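Local coordinates for uncharacterized protein Q99UF4 (PDB 3B2N) that probably serves as a LuxR-family, DNA-binding response regulator of Staphylococcus aureus, its receiver domain taking up a phosphoryl signal that governs transcription, at residues L22-G27 / I110-V114; K79-T85 / V100-K106; I8-Q12 / D56-P60; D36-M42 / M59-T63. One frame throughout, in Å; residues are numbered along the deposited sequence.

Interaction 1 of 4, residues L22-G27 / I110-V114. With NA (sodium ion), chain B.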
loop_
_atom_site.group_PDB
_atom_site.type_symbol
_atom_site.label_atom_id
_atom_site.label_comp_id
_atom_site.label_asym_id
_atom_site.label_seq_id
_atom_site.Cartn_x
_atom_site.Cartn_y
_atom_site.Cartn_z
ATOM N N LEU A 22 8.947 5.184 -9.958
ATOM C CA LEU A 22 7.951 5.449 -11.029
ATOM C C LEU A 22 6.723 6.147 -10.484
ATOM O O LEU A 22 6.161 7.011 -11.137
ATOM C CB LEU A 22 7.519 4.152 -11.717
ATOM C CG LEU A 22 8.610 3.573 -12.616
ATOM C CD1 LEU A 22 8.202 2.210 -13.114
ATOM C CD2 LEU A 22 8.828 4.540 -13.766
ATOM N N ILE A 23 6.282 5.768 -9.289
ATOM C CA ILE A 23 5.159 6.485 -8.712
ATOM C C ILE A 23 5.391 8.009 -8.601
ATOM O O ILE A 23 4.491 8.797 -8.911
ATOM C CB ILE A 23 4.703 5.880 -7.362
ATOM C CG1 ILE A 23 3.985 4.559 -7.614
ATOM C CG2 ILE A 23 3.738 6.867 -6.646
ATOM C CD1 ILE A 23 3.799 3.708 -6.260
ATOM N N LYS A 24 6.583 8.423 -8.179
ATOM C CA LYS A 24 6.926 9.826 -8.132
ATOM C C LYS A 24 6.929 10.501 -9.516
ATOM O O LYS A 24 6.603 11.682 -9.614
ATOM C CB LYS A 24 8.288 10.035 -7.470
ATOM C CG LYS A 24 8.208 10.084 -5.953
ATOM C CD LYS A 24 9.555 10.398 -5.315
ATOM C CE LYS A 24 10.636 9.382 -5.723
ATOM N NZ LYS A 24 11.782 9.475 -4.763
ATOM N N LEU A 25 7.318 9.773 -10.561
ATOM C CA LEU A 25 7.317 10.319 -11.926
ATOM C C LEU A 25 5.917 10.326 -12.588
ATOM O O LEU A 25 5.639 11.194 -13.414
ATOM C CB LEU A 25 8.295 9.565 -12.812
ATOM C CG LEU A 25 9.783 9.731 -12.471
ATOM C CD1 LEU A 25 10.617 8.767 -13.245
ATOM C CD2 LEU A 25 10.250 11.101 -12.727
ATOM N N HIS A 26 5.063 9.355 -12.238
ATOM C CA HIS A 26 3.745 9.194 -12.892
ATOM C C HIS A 26 2.667 10.069 -12.260
ATOM O O HIS A 26 1.567 10.201 -12.810
ATOM C CB HIS A 26 3.289 7.711 -12.909
ATOM C CG HIS A 26 3.853 6.924 -14.057
ATOM N ND1 HIS A 26 3.564 7.216 -15.376
ATOM C CD2 HIS A 26 4.726 5.892 -14.085
ATOM C CE1 HIS A 26 4.228 6.388 -16.170
ATOM N NE2 HIS A 26 4.928 5.557 -15.407
ATOM N N GLY A 27 2.973 10.668 -11.117
ATOM C CA GLY A 27 1.959 11.429 -10.388
ATOM C C GLY A 27 2.558 12.431 -9.441
ATOM O O GLY A 27 3.775 12.627 -9.430
ATOM N N ILE A 110 1.937 0.390 -13.210
ATOM C CA ILE A 110 2.120 1.468 -12.233
ATOM C C ILE A 110 1.272 2.720 -12.613
ATOM O O ILE A 110 0.653 3.352 -11.740
ATOM C CB ILE A 110 3.654 1.753 -11.935
ATOM C CG1 ILE A 110 4.211 0.576 -11.107
ATOM C CG2 ILE A 110 3.849 3.146 -11.217
ATOM C CD1 ILE A 110 5.720 0.577 -10.827
ATOM N N GLU A 111 1.166 2.999 -13.895
ATOM C CA GLU A 111 0.246 4.048 -14.423
ATOM C C GLU A 111 -1.188 3.836 -13.947
ATOM O O GLU A 111 -1.832 4.772 -13.474
ATOM C CB GLU A 111 0.176 4.032 -15.962
ATOM C CG GLU A 111 1.408 4.461 -16.683
ATOM C CD GLU A 111 2.459 3.337 -16.886
ATOM O OE1 GLU A 111 2.625 2.406 -16.026
ATOM O OE2 GLU A 111 3.141 3.411 -17.942
ATOM N N GLU A 112 -1.710 2.613 -14.107
ATOM C CA GLU A 112 -3.063 2.275 -13.569
ATOM C C GLU A 112 -3.114 2.375 -12.032
ATOM O O GLU A 112 -4.063 2.883 -11.436
ATOM C CB GLU A 112 -3.469 0.894 -14.072
ATOM C CG GLU A 112 -3.654 0.903 -15.618
ATOM C CD GLU A 112 -3.804 -0.483 -16.253
ATOM O OE1 GLU A 112 -3.158 -1.449 -15.804
ATOM O OE2 GLU A 112 -4.578 -0.604 -17.230
ATOM N N LEU A 113 -2.045 1.932 -11.389
ATOM C CA LEU A 113 -2.003 2.050 -9.943
ATOM C C LEU A 113 -2.079 3.533 -9.522
ATOM O O LEU A 113 -2.824 3.880 -8.606
ATOM C CB LEU A 113 -0.758 1.330 -9.381
ATOM C CG LEU A 113 -0.385 1.645 -7.935
ATOM C CD1 LEU A 113 -1.463 1.126 -7.056
ATOM C CD2 LEU A 113 0.980 1.067 -7.554
ATOM N N VAL A 114 -1.332 4.405 -10.203
ATOM C CA VAL A 114 -1.390 5.851 -9.943
ATOM C C VAL A 114 -2.809 6.408 -10.168
ATOM O O VAL A 114 -3.316 7.125 -9.329
ATOM C CB VAL A 114 -0.296 6.660 -10.743
ATOM C CG1 VAL A 114 -0.635 8.166 -10.821
ATOM C CG2 VAL A 114 1.142 6.394 -10.151
HETATM NA NA NA B . 5.684 13.642 -10.167
HETATM O O HOH W 1 4.796 13.602 -12.523
HETATM O O HOH W 2 6.368 14.093 -7.648
#
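Leu22, Ile23 and His26 pack on Ile110, Glu111 and Val114 in a helix-to-helix contact on one side of the central sheet, where the end of helix 13-26 meets the start of helix 110-121. The axes of the two short segments approach to 9.7 Å and cross at -62°, and no hydrogen bond joins them. Ile110 is the centre of the apolar part. Its CD1 lies 3.7 Å from Leu22 CD1, while its CG2, the branch anti to the backbone N, fits between Leu22 CB and Ile23 CG1 (3.9 Å to the latter). Deeper in, Ile23 CD1 meets Leu113 CD2, and both residues continue onto the sheet. At the outer rim chi1 (-69°) lays Glu111 CG over one face of the His26 ring, a CH-pi contact of 3.8 Å to the ring centroid, and the bend at chi2 turns the carboxylate along the ring, the two planes 30° apart. Val114 closes the far end, CG2 3.7 Å from His26 CB. On its side away from helix 110-121, the end of helix 13-26 holds a sodium ion through Lys24 O (2.2 Å), Gly27 O and two waters. First and last helices sharing one face of a parallel sheet is the arrangement of the CheY-like receiver fold.

Interaction 2 of 4, residues K79-T85 / V100-K106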
loop_
_atom_site.group_PDB
_atom_site.type_symbol
_atom_site.label_atom_id
_atom_site.label_comp_id
_atom_site.label_asym_id
_atom_site.label_seq_id
_atom_site.Cartn_x
_atom_site.Cartn_y
_atom_site.Cartn_z
ATOM N N LYS A 79 -5.453 6.428 3.527
ATOM C CA LYS A 79 -5.987 5.596 2.441
ATOM C C LYS A 79 -5.075 4.374 2.242
ATOM O O LYS A 79 -3.830 4.474 2.335
ATOM C CB LYS A 79 -6.127 6.397 1.149
ATOM C CG LYS A 79 -6.915 7.712 1.277
ATOM C CD LYS A 79 -8.323 7.406 1.629
ATOM C CE LYS A 79 -9.214 8.627 1.441
ATOM N NZ LYS A 79 -10.532 8.284 2.019
ATOM N N VAL A 80 -5.669 3.208 2.022
ATOM C CA VAL A 80 -4.837 2.006 1.984
ATOM C C VAL A 80 -5.126 1.266 0.699
ATOM O O VAL A 80 -6.288 0.874 0.440
ATOM C CB VAL A 80 -5.098 1.040 3.206
ATOM C CG1 VAL A 80 -4.246 -0.204 3.078
ATOM C CG2 VAL A 80 -4.904 1.743 4.578
ATOM N N ILE A 81 -4.073 1.033 -0.078
ATOM C CA ILE A 81 -4.192 0.243 -1.291
ATOM C C ILE A 81 -3.345 -1.021 -1.139
ATOM O O ILE A 81 -2.142 -0.923 -0.881
ATOM C CB ILE A 81 -3.726 1.072 -2.499
ATOM C CG1 ILE A 81 -4.710 2.256 -2.650
ATOM C CG2 ILE A 81 -3.679 0.156 -3.766
ATOM C CD1 ILE A 81 -4.110 3.494 -3.078
ATOM N N ILE A 82 -3.974 -2.182 -1.279
ATOM C CA ILE A 82 -3.258 -3.424 -1.370
ATOM C C ILE A 82 -2.907 -3.706 -2.831
ATOM O O ILE A 82 -3.732 -3.512 -3.719
ATOM C CB ILE A 82 -4.056 -4.553 -0.748
ATOM C CG1 ILE A 82 -4.271 -4.248 0.748
ATOM C CG2 ILE A 82 -3.462 -5.940 -1.060
ATOM C CD1 ILE A 82 -4.091 -5.360 1.666
ATOM N N VAL A 83 -1.667 -4.146 -3.076
ATOM C CA VAL A 83 -1.182 -4.387 -4.439
ATOM C C VAL A 83 -0.514 -5.724 -4.364
ATOM O O VAL A 83 0.473 -5.841 -3.646
ATOM C CB VAL A 83 -0.130 -3.295 -4.847
ATOM C CG1 VAL A 83 0.471 -3.574 -6.212
ATOM C CG2 VAL A 83 -0.762 -2.010 -4.893
ATOM N N THR A 84 -1.041 -6.742 -5.062
ATOM C CA THR A 84 -0.591 -8.119 -4.873
ATOM C C THR A 84 -0.629 -8.917 -6.173
ATOM O O THR A 84 -1.388 -8.571 -7.088
ATOM C CB THR A 84 -1.483 -8.851 -3.800
ATOM O OG1 THR A 84 -0.945 -10.149 -3.502
ATOM C CG2 THR A 84 -2.969 -8.983 -4.301
ATOM N N THR A 85 0.169 -9.988 -6.256
ATOM C CA THR A 85 -0.044 -11.022 -7.292
ATOM C C THR A 85 -1.246 -11.958 -7.008
ATOM O O THR A 85 -1.748 -12.613 -7.917
ATOM C CB THR A 85 1.192 -11.905 -7.479
ATOM O OG1 THR A 85 1.494 -12.535 -6.227
ATOM C CG2 THR A 85 2.375 -11.087 -7.856
ATOM N N VAL A 100 -10.422 -2.001 2.978
ATOM C CA VAL A 100 -9.326 -1.542 2.107
ATOM C C VAL A 100 -9.889 -0.455 1.159
ATOM O O VAL A 100 -11.046 -0.525 0.773
ATOM C CB VAL A 100 -8.712 -2.724 1.291
ATOM C CG1 VAL A 100 -9.641 -3.142 0.152
ATOM C CG2 VAL A 100 -7.259 -2.376 0.796
ATOM N N ASP A 101 -9.104 0.554 0.795
ATOM C CA ASP A 101 -9.639 1.527 -0.162
ATOM C C ASP A 101 -9.572 1.040 -1.612
ATOM O O ASP A 101 -10.483 1.321 -2.410
ATOM C CB ASP A 101 -8.952 2.873 0.011
ATOM C CG ASP A 101 -9.236 3.458 1.366
ATOM O OD1 ASP A 101 -10.414 3.693 1.627
ATOM O OD2 ASP A 101 -8.320 3.595 2.191
ATOM N N ALA A 102 -8.521 0.300 -1.953
ATOM C CA ALA A 102 -8.471 -0.322 -3.264
ATOM C C ALA A 102 -7.642 -1.603 -3.218
ATOM O O ALA A 102 -6.697 -1.723 -2.436
ATOM C CB ALA A 102 -7.931 0.660 -4.331
ATOM N N TYR A 103 -7.999 -2.570 -4.060
ATOM C CA TYR A 103 -7.263 -3.816 -4.155
ATOM C C TYR A 103 -6.754 -3.882 -5.601
ATOM O O TYR A 103 -7.535 -3.947 -6.522
ATOM C CB TYR A 103 -8.222 -4.962 -3.892
ATOM C CG TYR A 103 -7.570 -6.310 -3.684
ATOM C CD1 TYR A 103 -7.136 -6.712 -2.413
ATOM C CD2 TYR A 103 -7.424 -7.209 -4.742
ATOM C CE1 TYR A 103 -6.577 -7.974 -2.203
ATOM C CE2 TYR A 103 -6.845 -8.455 -4.543
ATOM C CZ TYR A 103 -6.427 -8.815 -3.283
ATOM O OH TYR A 103 -5.895 -10.032 -3.082
ATOM N N VAL A 104 -5.453 -3.851 -5.803
ATOM C CA VAL A 104 -4.919 -3.787 -7.159
ATOM C C VAL A 104 -4.035 -4.999 -7.439
ATOM O O VAL A 104 -3.063 -5.274 -6.694
ATOM C CB VAL A 104 -4.128 -2.472 -7.344
ATOM C CG1 VAL A 104 -3.420 -2.410 -8.724
ATOM C CG2 VAL A 104 -5.083 -1.293 -7.188
ATOM N N LEU A 105 -4.358 -5.720 -8.509
ATOM C CA LEU A 105 -3.531 -6.852 -8.930
ATOM C C LEU A 105 -2.308 -6.369 -9.680
ATOM O O LEU A 105 -2.393 -5.399 -10.423
ATOM C CB LEU A 105 -4.331 -7.729 -9.890
ATOM C CG LEU A 105 -4.918 -9.090 -9.557
ATOM C CD1 LEU A 105 -5.432 -9.193 -8.167
ATOM C CD2 LEU A 105 -6.015 -9.365 -10.570
ATOM N N LYS A 106 -1.194 -7.098 -9.563
ATOM C CA LYS A 106 0.024 -6.744 -10.329
ATOM C C LYS A 106 -0.069 -7.063 -11.815
ATOM O O LYS A 106 0.918 -6.899 -12.525
ATOM C CB LYS A 106 1.280 -7.351 -9.678
ATOM C CG LYS A 106 1.419 -6.776 -8.247
ATOM C CD LYS A 106 2.656 -7.285 -7.544
ATOM C CE LYS A 106 2.792 -6.718 -6.141
ATOM N NZ LYS A 106 3.882 -7.505 -5.443
HETATM O O HOH W 3 2.441 -9.652 -4.247
#
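Strands 79-84 and 102-105 run parallel, and the tight part of their contact is the backbone ladder between Val80 and Lys106. Ile82 is bonded through both its N and its O: the N donates to Ala102 O, and the O accepts from Val104 N at 2.7 Å with a nearly straight N-H...O angle of 167°. Thr84 repeats the pattern with Val104 O and Lys106 N, although the Lys106 N-H comes from above the carbonyl plane of Thr84. Ile81, Val83, Ala102 and Val104 share the face under helix 110-121, where Ile81 CG2 and Val104 CG2 lie side by side 4.0 Å apart. On the other face Val100 CG2 crosses to Ile82 CG1 (3.5 Å), Ile82 CG2 and Thr84 CG2 meet the Tyr103 ring obliquely, and the ring packs edge-to-face with Phe92.

Both ends are polar. Asp101 OD2 grips the N-H of Val80 at 2.7 Å on its anti lone pair and also pairs with Arg72. The looser, solvent side is at Thr85 and Lys106, where the extended lysine chain (chi2 -178°) runs across Thr84 and past Val83 O, and a water bridges its NZ (2.8 Å) to Thr85 N. The strand pairing thus delivers a lysine ammonium to Glu10 in the acidic cluster at the C-terminal ends of the strands, which probably helps to balance its negative charge.

Interaction 3 of 4, residues I8-Q12 / D56-P60; sequences IAEDQ and DIEMP
Ala9 and Asp56 join the ends of neighbouring parallel strands, and hydrogen bonds come first. Asp56 N donates to Ala9 O at 2.9 Å, carrying the ladder one step past strand 52-55. Beyond it the side chain takes over: Asp56 OD2 accepts the N-H of Asp11 at 3.1 Å, met on its anti side and 16° out of the carboxylate plane. With CG anti to the backbone N (chi1 -174°), the Asp56 carboxylate reaches across to the 8-12 loop, while OD1 takes a weak bond from Ile57 N.

The charged contacts are between acids. Glu10 folds back at chi2, which brings OE1 within 3.5 Å of Asp56 OD2, their carboxylate planes 19° from parallel. Glu10 OE2 is occupied by Gln12 N at 2.7 Å, and OE1 by a salt bridge to Lys106, whose ammonium is also a long, weak partner of Asp56 OD1.

The apolar contact is that of Met59 SD, 3.7 Å from Ala9 CB, and the bend at chi3 keeps CE against the same methyl. Separately, Pro60 CD makes a van der Waals contact of 3.5 Å with Asp11 OD2.

Three acids gathered beside a lysine match the acidic pocket of receiver domains, in which the aspartate at the end of the third strand is phosphorylated and its neighbours help bind magnesium. Asp56 is therefore probably the phosphoacceptor, its carboxylate steadied by Asp11 N.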
loop_
_atom_site.group_PDB
_atom_site.type_symbol
_atom_site.label_atom_id
_atom_site.label_comp_id
_atom_site.label_asym_id
_atom_site.label_seq_id
_atom_site.Cartn_x
_atom_site.Cartn_y
_atom_site.Cartn_z
ATOM N N ILE A 8 5.457 2.861 1.006
ATOM C CA ILE A 8 5.301 1.681 0.170
ATOM C C ILE A 8 5.891 0.512 0.878
ATOM O O ILE A 8 7.062 0.559 1.290
ATOM C CB ILE A 8 5.999 1.809 -1.188
ATOM C CG1 ILE A 8 5.386 3.006 -1.944
ATOM C CG2 ILE A 8 5.864 0.419 -1.987
ATOM C CD1 ILE A 8 6.141 3.401 -3.188
ATOM N N ALA A 9 5.084 -0.521 1.090
ATOM C CA ALA A 9 5.669 -1.705 1.725
ATOM C C ALA A 9 5.481 -2.825 0.693
ATOM O O ALA A 9 4.340 -3.189 0.350
ATOM C CB ALA A 9 4.938 -2.033 3.062
ATOM N N GLU A 10 6.572 -3.381 0.204
ATOM C CA GLU A 10 6.513 -4.404 -0.826
ATOM C C GLU A 10 7.639 -5.453 -0.656
ATOM O O GLU A 10 8.817 -5.121 -0.420
ATOM C CB GLU A 10 6.534 -3.735 -2.223
ATOM C CG GLU A 10 7.118 -4.632 -3.384
ATOM C CD GLU A 10 6.209 -5.842 -3.714
ATOM O OE1 GLU A 10 4.956 -5.698 -3.702
ATOM O OE2 GLU A 10 6.746 -6.950 -3.937
ATOM N N ASP A 11 7.276 -6.721 -0.764
ATOM C CA ASP A 11 8.221 -7.769 -0.420
ATOM C C ASP A 11 9.374 -7.805 -1.414
ATOM O O ASP A 11 10.490 -8.002 -1.041
ATOM C CB ASP A 11 7.516 -9.121 -0.429
ATOM C CG ASP A 11 8.425 -10.234 0.057
ATOM O OD1 ASP A 11 8.794 -11.074 -0.760
ATOM O OD2 ASP A 11 8.853 -10.222 1.228
ATOM N N GLN A 12 9.116 -7.551 -2.693
ATOM C CA GLN A 12 10.158 -7.803 -3.636
ATOM C C GLN A 12 10.934 -6.491 -3.858
ATOM O O GLN A 12 10.347 -5.475 -4.252
ATOM C CB GLN A 12 9.548 -8.328 -4.943
ATOM C CG GLN A 12 10.584 -8.634 -6.004
ATOM C CD GLN A 12 9.919 -8.746 -7.319
ATOM O OE1 GLN A 12 9.859 -7.769 -8.051
ATOM N NE2 GLN A 12 9.390 -9.926 -7.637
ATOM N N ASP A 56 1.843 -4.626 0.001
ATOM C CA ASP A 56 1.847 -6.003 -0.505
ATOM C C ASP A 56 1.154 -6.864 0.591
ATOM O O ASP A 56 1.039 -6.424 1.722
ATOM C CB ASP A 56 3.327 -6.411 -0.729
ATOM C CG ASP A 56 3.507 -7.765 -1.381
ATOM O OD1 ASP A 56 2.530 -8.355 -1.951
ATOM O OD2 ASP A 56 4.652 -8.265 -1.295
ATOM N N ILE A 57 0.662 -8.058 0.259
ATOM C CA ILE A 57 0.054 -8.915 1.285
ATOM C C ILE A 57 1.102 -9.724 2.006
ATOM O O ILE A 57 1.346 -9.530 3.175
ATOM C CB ILE A 57 -0.972 -9.867 0.726
ATOM C CG1 ILE A 57 -2.109 -9.079 0.082
ATOM C CG2 ILE A 57 -1.492 -10.820 1.871
ATOM C CD1 ILE A 57 -3.329 -9.918 -0.336
ATOM N N GLU A 58 1.750 -10.638 1.327
ATOM C CA GLU A 58 2.544 -11.570 2.072
ATOM C C GLU A 58 3.942 -11.009 2.311
ATOM O O GLU A 58 4.748 -10.979 1.397
ATOM C CB GLU A 58 2.597 -12.873 1.292
ATOM C CG GLU A 58 3.203 -14.043 2.011
ATOM C CD GLU A 58 2.930 -15.285 1.204
ATOM O OE1 GLU A 58 1.852 -15.294 0.552
ATOM O OE2 GLU A 58 3.780 -16.216 1.196
ATOM N N MET A 59 4.202 -10.542 3.532
ATOM C CA MET A 59 5.474 -9.883 3.902
ATOM C C MET A 59 5.857 -10.429 5.257
ATOM O O MET A 59 4.984 -10.923 6.016
ATOM C CB MET A 59 5.353 -8.346 4.013
ATOM C CG MET A 59 5.064 -7.541 2.772
ATOM S SD MET A 59 5.049 -5.725 3.058
ATOM C CE MET A 59 3.613 -5.421 4.089
ATOM N N PRO A 60 7.170 -10.398 5.575
ATOM C CA PRO A 60 7.560 -10.831 6.932
ATOM C C PRO A 60 7.095 -9.806 7.975
ATOM O O PRO A 60 6.782 -8.681 7.597
ATOM C CB PRO A 60 9.103 -10.912 6.849
ATOM C CG PRO A 60 9.497 -10.014 5.639
ATOM C CD PRO A 60 8.319 -10.066 4.703
#

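Interaction 4 of 4, residues D36-M42 / M59-T63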
loop_
_atom_site.group_PDB
_atom_site.type_symbol
_atom_site.label_atom_id
_atom_site.label_comp_id
_atom_site.label_asym_id
_atom_site.label_seq_id
_atom_site.Cartn_x
_atom_site.Cartn_y
_atom_site.Cartn_z
ATOM N N ASP A 36 10.311 -3.740 3.028
ATOM C CA ASP A 36 9.826 -5.060 2.650
ATOM C C ASP A 36 9.220 -5.774 3.851
ATOM O O ASP A 36 8.867 -6.931 3.777
ATOM C CB ASP A 36 10.937 -5.892 2.025
ATOM C CG ASP A 36 12.083 -6.184 2.990
ATOM O OD1 ASP A 36 12.949 -7.007 2.632
ATOM O OD2 ASP A 36 12.141 -5.612 4.085
ATOM N N ASN A 37 9.058 -5.073 4.945
ATOM C CA ASN A 37 8.600 -5.727 6.192
ATOM C C ASN A 37 7.377 -5.031 6.765
ATOM O O ASN A 37 7.389 -3.805 7.000
ATOM C CB ASN A 37 9.751 -5.758 7.212
ATOM C CG ASN A 37 9.385 -6.484 8.490
ATOM O OD1 ASN A 37 8.527 -6.046 9.254
ATOM N ND2 ASN A 37 10.066 -7.580 8.747
ATOM N N GLY A 38 6.307 -5.790 7.010
ATOM C CA GLY A 38 5.044 -5.161 7.443
ATOM C C GLY A 38 5.080 -4.560 8.851
ATOM O O GLY A 38 4.382 -3.579 9.138
ATOM N N LEU A 39 5.868 -5.158 9.748
ATOM C CA LEU A 39 6.046 -4.565 11.063
ATOM C C LEU A 39 6.778 -3.221 10.970
ATOM O O LEU A 39 6.401 -2.221 11.628
ATOM C CB LEU A 39 6.850 -5.495 11.959
ATOM C CG LEU A 39 7.041 -5.101 13.414
ATOM C CD1 LEU A 39 5.731 -4.721 14.118
ATOM C CD2 LEU A 39 7.729 -6.270 14.144
ATOM N N ASP A 40 7.854 -3.233 10.196
ATOM C CA ASP A 40 8.572 -2.011 9.831
ATOM C C ASP A 40 7.630 -0.938 9.263
ATOM O O ASP A 40 7.595 0.184 9.774
ATOM C CB ASP A 40 9.690 -2.347 8.827
ATOM C CG ASP A 40 10.663 -1.198 8.632
ATOM O OD1 ASP A 40 10.763 -0.387 9.563
ATOM O OD2 ASP A 40 11.313 -1.090 7.547
ATOM N N ALA A 41 6.850 -1.303 8.233
ATOM C CA ALA A 41 5.840 -0.414 7.651
ATOM C C ALA A 41 4.909 0.180 8.725
ATOM O O ALA A 41 4.680 1.373 8.738
ATOM C CB ALA A 41 5.005 -1.149 6.585
ATOM N N MET A 42 4.373 -0.651 9.610
ATOM C CA MET A 42 3.424 -0.176 10.627
ATOM C C MET A 42 4.058 0.898 11.501
ATOM O O MET A 42 3.418 1.896 11.792
ATOM C CB MET A 42 2.893 -1.340 11.475
ATOM C CG MET A 42 1.621 -1.050 12.362
ATOM S SD MET A 42 0.139 -0.517 11.427
ATOM C CE MET A 42 -0.048 1.179 11.995
ATOM N N MET A 59 4.202 -10.542 3.532
ATOM C CA MET A 59 5.474 -9.883 3.902
ATOM C C MET A 59 5.857 -10.429 5.257
ATOM O O MET A 59 4.984 -10.923 6.016
ATOM C CB MET A 59 5.353 -8.346 4.013
ATOM C CG MET A 59 5.064 -7.541 2.772
ATOM S SD MET A 59 5.049 -5.725 3.058
ATOM C CE MET A 59 3.613 -5.421 4.089
ATOM N N PRO A 60 7.170 -10.398 5.575
ATOM C CA PRO A 60 7.560 -10.831 6.932
ATOM C C PRO A 60 7.095 -9.806 7.975
ATOM O O PRO A 60 6.782 -8.681 7.597
ATOM C CB PRO A 60 9.103 -10.912 6.849
ATOM C CG PRO A 60 9.497 -10.014 5.639
ATOM C CD PRO A 60 8.319 -10.066 4.703
ATOM N N GLY A 61 7.019 -10.186 9.252
ATOM C CA GLY A 61 6.668 -9.245 10.325
ATOM C C GLY A 61 5.156 -9.098 10.488
ATOM O O GLY A 61 4.598 -9.563 11.479
ATOM N N MET A 62 4.517 -8.457 9.511
ATOM C CA MET A 62 3.064 -8.316 9.417
ATOM C C MET A 62 2.734 -8.349 7.929
ATOM O O MET A 62 3.444 -7.738 7.137
ATOM C CB MET A 62 2.600 -6.953 9.994
ATOM C CG MET A 62 2.582 -6.880 11.575
ATOM S SD MET A 62 2.179 -5.205 12.229
ATOM C CE MET A 62 0.408 -5.174 11.967
ATOM N N THR A 63 1.674 -9.069 7.544
ATOM C CA THR A 63 1.182 -9.063 6.182
ATOM C C THR A 63 0.533 -7.722 5.987
ATOM O O THR A 63 0.236 -7.010 6.975
ATOM C CB THR A 63 0.099 -10.149 5.958
ATOM O OG1 THR A 63 -1.067 -9.806 6.718
ATOM C CG2 THR A 63 0.631 -11.614 6.377
#
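Gly38 N donates to Pro60 O at 3.0 Å, almost in line with the carbonyl, and this bond fastens the start of helix 38-48 to the loop ahead of helix 64-73. Beside it, Gly38, with no side chain, lets its CA lie directly against Met62 O in a CA-H...O contact of 3.0 Å. Gly61, at a positive phi of 85°, turns the loop beneath Leu39. Side chains enclose the pair. Met59 CE lies 3.7 Å from Gly38 CA, and Pro60 CD sits 3.3 Å from Asp36 O. Met62 lies along the first helical turn, where chi1 (-77°) and an extended chi2 carry its SD to 4.0 Å from Met42 CB and 4.1 Å from Leu39 CD1.

Asn37 positions this first shell. It is the N-cap: OD1 accepts from Asp40 N at 3.0 Å and more weakly from Leu39 N, while its amide lies next to Pro60 O. Further out, Thr35 OG1 bonds to both Asn37 N and Asp40 OD2. The contact joins two helix starts, with Met42 and Met62 running on to Val67 and Glu70 of helix 64-73, and with Ala41 resting on Ala9 of strand 4-9.

From the N terminus, strand 4-9 leads into 8-12, which interaction 3 joins to 56-60. Before that loop closes, the chain passes 22-27, the first half of interaction 1, and 36-42, the first half of interaction 4. Interaction 4 ends on the same loop as interaction 3, sharing Met59 and Pro60. Interaction 2 follows in series, closing the beta-alpha-beta unit 79-105, and 110-114 then completes interaction 1. Interaction 1 thus crosses interaction 3 and encloses 2 and 4. Leu113 packs on Ile81 and Val83, Ile23 on Ile8, and a salt bridge joins interactions 2 and 3, tying the two helices of one face to the sheet and the acidic pocket; interaction 4 lies across the chain's centre from interaction 1.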